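Histidyl-trna synthetase (Thermus thermophilus, PDB 1H4V) catalyses the ATP-dependent attachment of L-histidine to tRNA(His), working as a homodimeric class II aminoacyl-tRNA synthetase. Local coordinates at residues Thr26-Lys29 with Val30-Ala34; Val87-Tyr90 with Leu91-Met95. All coordinates share one frame; numbering follows the deposited sequence.

Contact 1: Thr26-Lys29 with Val30-Ala34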
loop_
_atom_site.group_PDB
_atom_site.type_symbol
_atom_site.label_atom_id
_atom_site.label_comp_id
_atom_site.label_asym_id
_atom_site.label_seq_id
_atom_site.Cartn_x
_atom_site.Cartn_y
_atom_site.Cartn_z
ATOM N N THR A 26 -12.920 -1.657 3.165
ATOM C CA THR A 26 -14.091 -1.305 3.948
ATOM C C THR A 26 -13.897 0.041 4.646
ATOM O O THR A 26 -14.796 0.879 4.647
ATOM C CB THR A 26 -14.393 -2.376 4.984
ATOM O OG1 THR A 26 -14.789 -3.573 4.306
ATOM C CG2 THR A 26 -15.506 -1.922 5.917
ATOM N N ALA A 27 -12.724 0.254 5.239
ATOM C CA ALA A 27 -12.455 1.524 5.905
ATOM C C ALA A 27 -12.528 2.631 4.852
ATOM O O ALA A 27 -13.099 3.695 5.097
ATOM C CB ALA A 27 -11.068 1.510 6.555
ATOM N N ARG A 28 -11.963 2.378 3.674
ATOM C CA ARG A 28 -11.988 3.384 2.628
ATOM C C ARG A 28 -13.426 3.783 2.289
ATOM O O ARG A 28 -13.721 4.972 2.147
ATOM C CB ARG A 28 -11.266 2.899 1.358
ATOM C CG ARG A 28 -11.463 3.835 0.164
ATOM C CD ARG A 28 -10.728 3.396 -1.101
ATOM N NE ARG A 28 -9.292 3.669 -1.041
ATOM C CZ ARG A 28 -8.352 2.745 -0.843
ATOM N NH1 ARG A 28 -8.688 1.466 -0.687
ATOM N NH2 ARG A 28 -7.075 3.101 -0.787
ATOM N N LYS A 29 -14.316 2.800 2.177
ATOM C CA LYS A 29 -15.714 3.083 1.846
ATOM C C LYS A 29 -16.418 3.918 2.913
ATOM O O LYS A 29 -17.058 4.920 2.598
ATOM C CB LYS A 29 -16.503 1.781 1.627
ATOM C CG LYS A 29 -17.998 2.000 1.348
ATOM C CD LYS A 29 -18.753 0.686 1.161
ATOM C CE LYS A 29 -18.894 -0.094 2.475
ATOM N NZ LYS A 29 -19.768 -1.306 2.347
ATOM N N VAL A 30 -16.305 3.517 4.176
ATOM C CA VAL A 30 -16.977 4.267 5.232
ATOM C C VAL A 30 -16.340 5.630 5.502
ATOM O O VAL A 30 -17.045 6.617 5.686
ATOM C CB VAL A 30 -17.051 3.458 6.571
ATOM C CG1 VAL A 30 -17.382 2.002 6.288
ATOM C CG2 VAL A 30 -15.772 3.578 7.331
ATOM N N LEU A 31 -15.013 5.692 5.511
ATOM C CA LEU A 31 -14.333 6.955 5.775
ATOM C C LEU A 31 -14.480 7.972 4.645
ATOM O O LEU A 31 -14.602 9.170 4.907
ATOM C CB LEU A 31 -12.852 6.700 6.082
ATOM C CG LEU A 31 -12.439 6.519 7.553
ATOM C CD1 LEU A 31 -13.582 6.024 8.396
ATOM C CD2 LEU A 31 -11.245 5.565 7.636
ATOM N N GLU A 32 -14.486 7.521 3.394
ATOM C CA GLU A 32 -14.622 8.477 2.298
ATOM C C GLU A 32 -16.077 8.914 2.097
ATOM O O GLU A 32 -16.340 9.938 1.468
ATOM C CB GLU A 32 -13.998 7.926 1.002
ATOM C CG GLU A 32 -12.470 7.738 1.152
ATOM C CD GLU A 32 -11.725 7.496 -0.150
ATOM O OE1 GLU A 32 -12.281 6.844 -1.062
ATOM O OE2 GLU A 32 -10.564 7.944 -0.256
ATOM N N ALA A 33 -17.015 8.155 2.662
ATOM C CA ALA A 33 -18.427 8.510 2.569
ATOM C C ALA A 33 -18.672 9.619 3.580
ATOM O O ALA A 33 -19.640 10.371 3.463
ATOM C CB ALA A 33 -19.305 7.317 2.893
ATOM N N ALA A 34 -17.800 9.717 4.583
ATOM C CA ALA A 34 -17.938 10.757 5.596
ATOM C C ALA A 34 -17.055 11.954 5.278
ATOM O O ALA A 34 -16.829 12.818 6.120
ATOM C CB ALA A 34 -17.612 10.216 6.952
#
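Arg28 and Glu32 run side by side, one turn apart, on the last two turns of the alpha-helix 14-33 in the catalytic region. Their backbones carry the regular i to i+4 pattern: Val30 N bonds Thr26 O at 3.1 Å, Leu31 N follows on Ala27 O, and Glu32 N reaches Arg28 O at 2.9 Å. The next bond, Ala33 N to Lys29 O, is weak, with an angle of 131° at the hydrogen.

Between the charged side chains the touch is aliphatic, for Glu32 OE1 rests on Arg28 CG at 3.4 Å while Arg28 NE stays 4.4 Å from it, too far for a salt bridge. The polar ends find other partners: Arg28 NH2 a salt bridge to Glu38, Glu32 OE2 a hydrogen bond from the indole NE1 of Trp105. With Glu32 cut back to an alanine, Trp105 NE1 would probably lose its acceptor and Arg28 CG its neighbour.

Val30, with CG1 beside its own backbone N, lays that methyl 3.3 Å from Thr26 O. Apolar contacts fill the buried side, where Ala27 and Leu31 pack on Val127 of strand 123-132 and Val30 and Leu31 meet Cys150 of helix 137-153. Leu31 CD2 lies 4.2 Å from Ala27 CB.

Contact 2: Val87-Tyr90 with Leu91-Met95; sequences VRAY and LEHGM
Met95 N reaches back to Tyr90 O, 2.9 Å away and in the carbonyl plane, in the Schellman motif that ends helix 83-92, with Gly94 as its C-prime residue of positive phi. The companion bond of the motif runs from Gly94 N to Leu91 O at 3.2 Å. Ahead of them come ordinary helical bonds from Leu91, Glu92 and His93 to Val87, Arg88 and Ala89.

The reversal brings Met95 against the ring of Tyr90. Tyr90 CG stands anti to the backbone N (chi1 174°), which sets the ring beside its own carbonyl carbon, where Met95 packs on it. There Met95 CB presses on Tyr90 CD1 at 3.4 Å, the carbonyl carbon of Met95 lies over one ring face near its rim, and SD makes an oblique Met-aromatic contact, 61° off the ring normal. Leu91 CD1 meets the same ring at its edge, in plane. Tyr90 OH bonds Gln100, and Val102 of strand 102-111 touches both Tyr90 and Met95, so the turn is packed against the catalytic sheet.

A polar cluster occupies another side of the helix. Arg88 folds back through bends at chi2 and chi3, bringing NH1 to within 3.0 Å of Glu92 OE1 in a salt bridge, the guanidinium and carboxylate planes 38° apart. Arg88 NE pairs with Glu45 of the same chain, and NH1 also with Asp11 of the second subunit, which accepts a bond from His93 NE2 as well; Glu92 OE1 takes the backbone N of Ala5 of the second subunit. Shared between these partners, the cluster joins the helix end to the second subunit. The imidazole sits nearby, His93 CD2 3.2 Å from Ala89 O.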
loop_
_atom_site.group_PDB
_atom_site.type_symbol
_atom_site.label_atom_id
_atom_site.label_comp_id
_atom_site.label_asym_id
_atom_site.label_seq_id
_atom_site.Cartn_x
_atom_site.Cartn_y
_atom_site.Cartn_z
ATOM N N VAL A 87 -0.668 15.094 11.061
ATOM C CA VAL A 87 -0.660 16.482 11.534
ATOM C C VAL A 87 0.488 17.219 10.840
ATOM O O VAL A 87 0.342 18.370 10.431
ATOM C CB VAL A 87 -0.433 16.574 13.060
ATOM C CG1 VAL A 87 -0.191 18.030 13.460
ATOM C CG2 VAL A 87 -1.631 16.016 13.806
ATOM N N ARG A 88 1.626 16.538 10.699
ATOM C CA ARG A 88 2.796 17.110 10.047
ATOM C C ARG A 88 2.470 17.415 8.586
ATOM O O ARG A 88 2.990 18.370 8.010
ATOM C CB ARG A 88 3.978 16.137 10.152
ATOM C CG ARG A 88 5.345 16.693 9.725
ATOM C CD ARG A 88 5.504 16.689 8.208
ATOM N NE ARG A 88 5.328 15.347 7.660
ATOM C CZ ARG A 88 4.898 15.093 6.430
ATOM N NH1 ARG A 88 4.602 16.089 5.610
ATOM N NH2 ARG A 88 4.743 13.845 6.028
ATOM N N ALA A 89 1.599 16.607 7.988
ATOM C CA ALA A 89 1.205 16.821 6.598
ATOM C C ALA A 89 0.212 17.984 6.488
ATOM O O ALA A 89 0.285 18.781 5.553
ATOM C CB ALA A 89 0.588 15.539 6.017
ATOM N N TYR A 90 -0.708 18.071 7.443
ATOM C CA TYR A 90 -1.713 19.133 7.472
ATOM C C TYR A 90 -0.982 20.481 7.517
ATOM O O TYR A 90 -1.379 21.452 6.866
ATOM C CB TYR A 90 -2.585 18.960 8.720
ATOM C CG TYR A 90 -3.587 20.062 8.995
ATOM C CD1 TYR A 90 -4.918 19.941 8.585
ATOM C CD2 TYR A 90 -3.224 21.194 9.727
ATOM C CE1 TYR A 90 -5.871 20.920 8.909
ATOM C CE2 TYR A 90 -4.163 22.180 10.055
ATOM C CZ TYR A 90 -5.484 22.037 9.648
ATOM O OH TYR A 90 -6.423 22.993 9.994
ATOM N N LEU A 91 0.096 20.511 8.290
ATOM C CA LEU A 91 0.926 21.697 8.441
ATOM C C LEU A 91 1.714 22.003 7.172
ATOM O O LEU A 91 1.672 23.123 6.662
ATOM C CB LEU A 91 1.913 21.495 9.598
ATOM C CG LEU A 91 1.612 22.082 10.980
ATOM C CD1 LEU A 91 0.133 22.389 11.155
ATOM C CD2 LEU A 91 2.108 21.114 12.030
ATOM N N GLU A 92 2.424 21.004 6.661
ATOM C CA GLU A 92 3.251 21.203 5.482
ATOM C C GLU A 92 2.490 21.714 4.263
ATOM O O GLU A 92 2.994 22.563 3.525
ATOM C CB GLU A 92 3.985 19.903 5.121
ATOM C CG GLU A 92 5.051 20.074 4.045
ATOM C CD GLU A 92 5.910 18.838 3.838
ATOM O OE1 GLU A 92 6.424 18.286 4.835
ATOM O OE2 GLU A 92 6.086 18.422 2.675
ATOM N N HIS A 93 1.273 21.221 4.060
ATOM C CA HIS A 93 0.501 21.626 2.895
ATOM C C HIS A 93 -0.494 22.755 3.111
ATOM O O HIS A 93 -1.328 23.017 2.253
ATOM C CB HIS A 93 -0.185 20.397 2.305
ATOM C CG HIS A 93 0.781 19.327 1.913
ATOM N ND1 HIS A 93 1.631 19.455 0.834
ATOM C CD2 HIS A 93 1.117 18.162 2.521
ATOM C CE1 HIS A 93 2.452 18.419 0.797
ATOM N NE2 HIS A 93 2.161 17.621 1.810
ATOM N N GLY A 94 -0.376 23.434 4.248
ATOM C CA GLY A 94 -1.258 24.537 4.554
ATOM C C GLY A 94 -2.724 24.163 4.476
ATOM O O GLY A 94 -3.528 24.898 3.900
ATOM N N MET A 95 -3.083 23.020 5.049
ATOM C CA MET A 95 -4.471 22.596 5.025
ATOM C C MET A 95 -5.308 23.488 5.938
ATOM O O MET A 95 -6.540 23.420 5.924
ATOM C CB MET A 95 -4.593 21.129 5.451
ATOM C CG MET A 95 -3.973 20.141 4.467
ATOM S SD MET A 95 -4.212 18.401 4.935
ATOM C CE MET A 95 -3.215 17.551 3.698
#

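How the contacts relate
From the N terminus, the chain first runs through contact 1, at the end of helix 14-33, and later through contact 2, at the end of helix 83-92. Each is local and continuous in sequence, so neither closes a long loop, and the two stand in series without nesting or crossing. Their centres are 22 Å apart and their nearest atoms about 13 Å, so they do not meet. Both adjoin strand 102-111: contact 1 through Trp105, contact 2 through Val102 and Leu104. Contact 1 also joins strand 123-132 and helix 137-153, whereas contact 2 reaches helix 291-294. Both meet the second subunit, showing how helix ends of one catalytic region can serve fold and dimer together.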